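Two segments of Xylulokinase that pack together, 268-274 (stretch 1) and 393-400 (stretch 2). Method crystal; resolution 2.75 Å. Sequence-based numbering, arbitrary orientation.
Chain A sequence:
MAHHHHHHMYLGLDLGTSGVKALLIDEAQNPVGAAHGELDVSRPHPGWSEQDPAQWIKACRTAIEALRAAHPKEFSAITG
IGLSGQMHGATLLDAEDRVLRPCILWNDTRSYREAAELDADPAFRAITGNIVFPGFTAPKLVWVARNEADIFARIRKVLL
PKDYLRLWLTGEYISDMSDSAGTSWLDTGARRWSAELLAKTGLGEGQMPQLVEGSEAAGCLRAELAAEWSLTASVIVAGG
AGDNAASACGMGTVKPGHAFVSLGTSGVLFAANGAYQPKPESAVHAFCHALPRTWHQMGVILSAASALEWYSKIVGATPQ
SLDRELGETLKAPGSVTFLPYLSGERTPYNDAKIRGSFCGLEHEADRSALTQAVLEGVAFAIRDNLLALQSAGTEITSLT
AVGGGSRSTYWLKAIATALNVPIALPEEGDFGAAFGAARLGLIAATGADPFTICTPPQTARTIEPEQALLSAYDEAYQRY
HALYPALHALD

Stretch 1, residues 268-274: VLFAANG
Stretch 2, residues 393-400: GTEITSLT

Two extended segments can pack through alternate side chains without sharing backbone hydrogen bonds, and xylulokinase offers a compact example. Residues 268-273 belong to a β-strand, with phi from -82° to -132° and psi from 112° to 145°; Gly274 follows at -81/-8. Opposite, Gly393 (91/14) leads into the extended run Thr394-Ile396, Thr397 breaks it at -91/-59, and Leu399-Thr400 are strand. The two segments run in roughly opposite directions: the CA of Ala271 lies 7.6 Å from the CA of Ile396, and the CA of Asn273 lies 7.4 Å from the CA of Thr394. At this spacing side chains fill the gap, and together they bury 225 Å².

Leu269, Ala271 and Asn273 supply one side of the contact, while the CA-to-CB bonds of Phe270 and Ala272 point away. Ala271 points toward the partner, and its short methyl leaves a shallow hollow between two longer neighbours. Into this space come Thr394 and Ile396, both also pointing toward: Ala271 CB is 4.1 Å from Thr394 CG2 and 4.5 Å from Ile396 CD1. Ile396, chi1 m and chi2 t, extends its CD1 to within 4.2 Å of Leu269 CD2. Leu269 (t, p) leaves its backbone sideways, but its forked end comes nearer and also meets Leu399, CD1 to CD1 at 3.9 Å. Leu399 has the same t, p rotamer and likewise starts sideways before its end approaches. Branched aliphatic chains suit this apolar end because their methyls interlock without polar groups to satisfy.

At the other end the character changes. Asn273 (chi1 m, chi2 150°) brings ND2 to 3.0 Å from OG1 of Thr394, whose chi1 is -79°. Both atoms are hydrogen-bonded elsewhere in the structure. Threonine thus presents a methyl to Ala271 and a hydroxyl to Asn273, joining the apolar and polar parts of the contact.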

ATOM      1  N   VAL A 268       1.500  -0.212  -8.145  1.00 26.98           N
ATOM      2  CA  VAL A 268       0.410  -0.902  -7.461  1.00 26.79           C
ATOM      3  C   VAL A 268      -0.871  -0.680  -8.236  1.00 30.54           C
ATOM      4  O   VAL A 268      -1.223   0.461  -8.551  1.00 34.94           O
ATOM      5  CB  VAL A 268       0.235  -0.452  -5.997  1.00 25.96           C
ATOM      6  CG1 VAL A 268      -1.001  -1.061  -5.426  1.00 30.47           C
ATOM      7  CG2 VAL A 268       1.424  -0.887  -5.173  1.00 28.07           C
ATOM      8  N   LEU A 269      -1.573  -1.770  -8.518  1.00 34.12           N
ATOM      9  CA  LEU A 269      -2.899  -1.736  -9.115  1.00 37.26           C
ATOM     10  C   LEU A 269      -3.858  -2.184  -8.016  1.00 39.54           C
ATOM     11  O   LEU A 269      -3.789  -3.331  -7.570  1.00 34.24           O
ATOM     12  CB  LEU A 269      -2.954  -2.662 -10.326  1.00 32.73           C
ATOM     13  CG  LEU A 269      -4.224  -2.710 -11.160  1.00 31.38           C
ATOM     14  CD1 LEU A 269      -4.430  -1.361 -11.855  1.00 32.10           C
ATOM     15  CD2 LEU A 269      -4.144  -3.821 -12.172  1.00 27.05           C
ATOM     16  N   PHE A 270      -4.707  -1.269  -7.544  1.00 40.58           N
ATOM     17  CA  PHE A 270      -5.602  -1.500  -6.411  1.00 25.89           C
ATOM     18  C   PHE A 270      -7.023  -1.511  -6.923  1.00 32.70           C
ATOM     19  O   PHE A 270      -7.483  -0.521  -7.493  1.00 43.52           O
ATOM     20  CB  PHE A 270      -5.464  -0.423  -5.346  1.00 25.04           C
ATOM     21  CG  PHE A 270      -6.299  -0.672  -4.085  1.00 31.87           C
ATOM     22  CD1 PHE A 270      -7.683  -0.552  -4.098  1.00 26.15           C
ATOM     23  CD2 PHE A 270      -5.674  -0.983  -2.869  1.00 36.76           C
ATOM     24  CE1 PHE A 270      -8.422  -0.761  -2.949  1.00 31.70           C
ATOM     25  CE2 PHE A 270      -6.405  -1.196  -1.712  1.00 25.58           C
ATOM     26  CZ  PHE A 270      -7.782  -1.071  -1.753  1.00 33.20           C
ATOM     27  N   ALA A 271      -7.723  -2.608  -6.676  1.00 30.70           N
ATOM     28  CA  ALA A 271      -9.103  -2.756  -7.085  1.00 27.28           C
ATOM     29  C   ALA A 271      -9.951  -3.113  -5.874  1.00 36.10           C
ATOM     30  O   ALA A 271      -9.633  -4.062  -5.144  1.00 33.39           O
ATOM     31  CB  ALA A 271      -9.215  -3.840  -8.165  1.00 27.71           C
ATOM     32  N   ALA A 272     -11.039  -2.372  -5.672  1.00 32.30           N
ATOM     33  CA  ALA A 272     -11.977  -2.699  -4.611  1.00 34.62           C
ATOM     34  C   ALA A 272     -12.926  -3.806  -5.066  1.00 39.67           C
ATOM     35  O   ALA A 272     -13.339  -3.837  -6.232  1.00 45.21           O
ATOM     36  CB  ALA A 272     -12.750  -1.455  -4.197  1.00 30.00           C
ATOM     37  N   ASN A 273     -13.253  -4.730  -4.137  1.00 41.06           N
ATOM     38  CA  ASN A 273     -14.106  -5.895  -4.400  1.00 41.84           C
ATOM     39  C   ASN A 273     -15.331  -5.975  -3.483  1.00 37.75           C
ATOM     40  O   ASN A 273     -15.256  -5.676  -2.283  1.00 35.38           O
ATOM     41  CB  ASN A 273     -13.357  -7.233  -4.239  1.00 47.30           C
ATOM     42  CG  ASN A 273     -12.114  -7.352  -5.106  1.00 48.46           C
ATOM     43  OD1 ASN A 273     -11.161  -8.024  -4.726  1.00 45.38           O
ATOM     44  ND2 ASN A 273     -12.119  -6.707  -6.265  1.00 51.61           N
ATOM     45  N   GLY A 274     -16.440  -6.470  -4.034  1.00 34.80           N
ATOM     46  CA  GLY A 274     -17.639  -6.765  -3.267  1.00 36.27           C
ATOM     47  C   GLY A 274     -17.621  -8.087  -2.525  1.00 48.00           C
ATOM     48  O   GLY A 274     -18.528  -8.358  -1.728  1.00 58.81           O
ATOM     49  N   GLY A 393     -12.049 -12.428 -10.994  1.00 47.98           N
ATOM     50  CA  GLY A 393     -13.448 -12.020 -10.907  1.00 45.82           C
ATOM     51  C   GLY A 393     -13.726 -10.531 -10.935  1.00 46.19           C
ATOM     52  O   GLY A 393     -14.868 -10.122 -10.673  1.00 52.34           O
ATOM     53  N   THR A 394     -12.746  -9.720 -11.306  1.00 41.76           N
ATOM     54  CA  THR A 394     -12.814  -8.267 -11.257  1.00 49.79           C
ATOM     55  C   THR A 394     -12.743  -7.760 -12.688  1.00 58.00           C
ATOM     56  O   THR A 394     -11.887  -8.203 -13.458  1.00 70.32           O
ATOM     57  CB  THR A 394     -11.659  -7.699 -10.386  1.00 37.53           C
ATOM     58  OG1 THR A 394     -11.986  -7.832  -8.999  1.00 46.26           O
ATOM     59  CG2 THR A 394     -11.333  -6.254 -10.699  1.00 35.91           C
ATOM     60  N   GLU A 395     -13.647  -6.867 -13.061  1.00 53.76           N
ATOM     61  CA  GLU A 395     -13.547  -6.153 -14.331  1.00 52.30           C
ATOM     62  C   GLU A 395     -13.288  -4.685 -14.005  1.00 43.57           C
ATOM     63  O   GLU A 395     -14.058  -4.065 -13.268  1.00 43.25           O
ATOM     64  CB  GLU A 395     -14.816  -6.361 -15.169  1.00 51.66           C
ATOM     65  CG  GLU A 395     -14.978  -5.543 -16.456  1.00 48.66           C
ATOM     66  CD  GLU A 395     -16.430  -5.579 -16.930  1.00 60.29           C
ATOM     67  OE1 GLU A 395     -16.871  -6.656 -17.382  1.00 63.40           O
ATOM     68  OE2 GLU A 395     -17.155  -4.561 -16.800  1.00 60.75           O
ATOM     69  N   ILE A 396     -12.157  -4.164 -14.460  1.00 42.41           N
ATOM     70  CA  ILE A 396     -11.782  -2.777 -14.194  1.00 44.55           C
ATOM     71  C   ILE A 396     -12.350  -1.891 -15.307  1.00 54.91           C
ATOM     72  O   ILE A 396     -11.951  -1.997 -16.472  1.00 49.22           O
ATOM     73  CB  ILE A 396     -10.261  -2.637 -14.070  1.00 40.50           C
ATOM     74  CG1 ILE A 396      -9.792  -3.257 -12.752  1.00 42.07           C
ATOM     75  CG2 ILE A 396      -9.834  -1.180 -14.156  1.00 37.42           C
ATOM     76  CD1 ILE A 396      -8.299  -3.062 -12.466  1.00 43.51           C
ATOM     77  N   THR A 397     -13.299  -1.024 -14.957  1.00 72.38           N
ATOM     78  CA  THR A 397     -13.923  -0.158 -15.958  1.00 89.64           C
ATOM     79  C   THR A 397     -13.189   1.172 -16.076  1.00 96.01           C
ATOM     80  O   THR A 397     -12.692   1.531 -17.149  1.00 98.19           O
ATOM     81  CB  THR A 397     -15.393   0.101 -15.611  1.00 97.69           C
ATOM     82  OG1 THR A 397     -15.489   0.631 -14.280  1.00100.50           O
ATOM     83  CG2 THR A 397     -16.202  -1.182 -15.721  1.00100.40           C
ATOM     84  N   SER A 398     -13.110   1.903 -14.971  1.00 93.67           N
ATOM     85  CA  SER A 398     -12.394   3.162 -14.898  1.00 87.20           C
ATOM     86  C   SER A 398     -11.221   3.026 -13.936  1.00 68.51           C
ATOM     87  O   SER A 398     -11.321   2.382 -12.883  1.00 66.46           O
ATOM     88  CB  SER A 398     -13.340   4.291 -14.472  1.00 99.53           C
ATOM     89  OG  SER A 398     -13.814   4.087 -13.148  1.00106.91           O
ATOM     90  N   LEU A 399     -10.128   3.681 -14.290  1.00 49.15           N
ATOM     91  CA  LEU A 399      -8.880   3.632 -13.559  1.00 40.02           C
ATOM     92  C   LEU A 399      -8.437   5.049 -13.209  1.00 45.85           C
ATOM     93  O   LEU A 399      -8.554   5.964 -14.027  1.00 46.80           O
ATOM     94  CB  LEU A 399      -7.821   2.905 -14.403  1.00 32.89           C
ATOM     95  CG  LEU A 399      -6.525   2.512 -13.709  1.00 43.67           C
ATOM     96  CD1 LEU A 399      -6.769   1.693 -12.437  1.00 37.22           C
ATOM     97  CD2 LEU A 399      -5.646   1.772 -14.676  1.00 44.49           C
ATOM     98  N   THR A 400      -7.963   5.238 -11.976  1.00 43.97           N
ATOM     99  CA  THR A 400      -7.468   6.523 -11.494  1.00 42.44           C
ATOM    100  C   THR A 400      -5.980   6.423 -11.182  1.00 42.28           C
ATOM    101  O   THR A 400      -5.554   5.462 -10.545  1.00 42.02           O
ATOM    102  CB  THR A 400      -8.234   6.923 -10.264  1.00 43.95           C
ATOM    103  OG1 THR A 400      -9.633   6.821 -10.557  1.00 58.63           O
ATOM    104  CG2 THR A 400      -7.888   8.329  -9.858  1.00 40.69           C
TER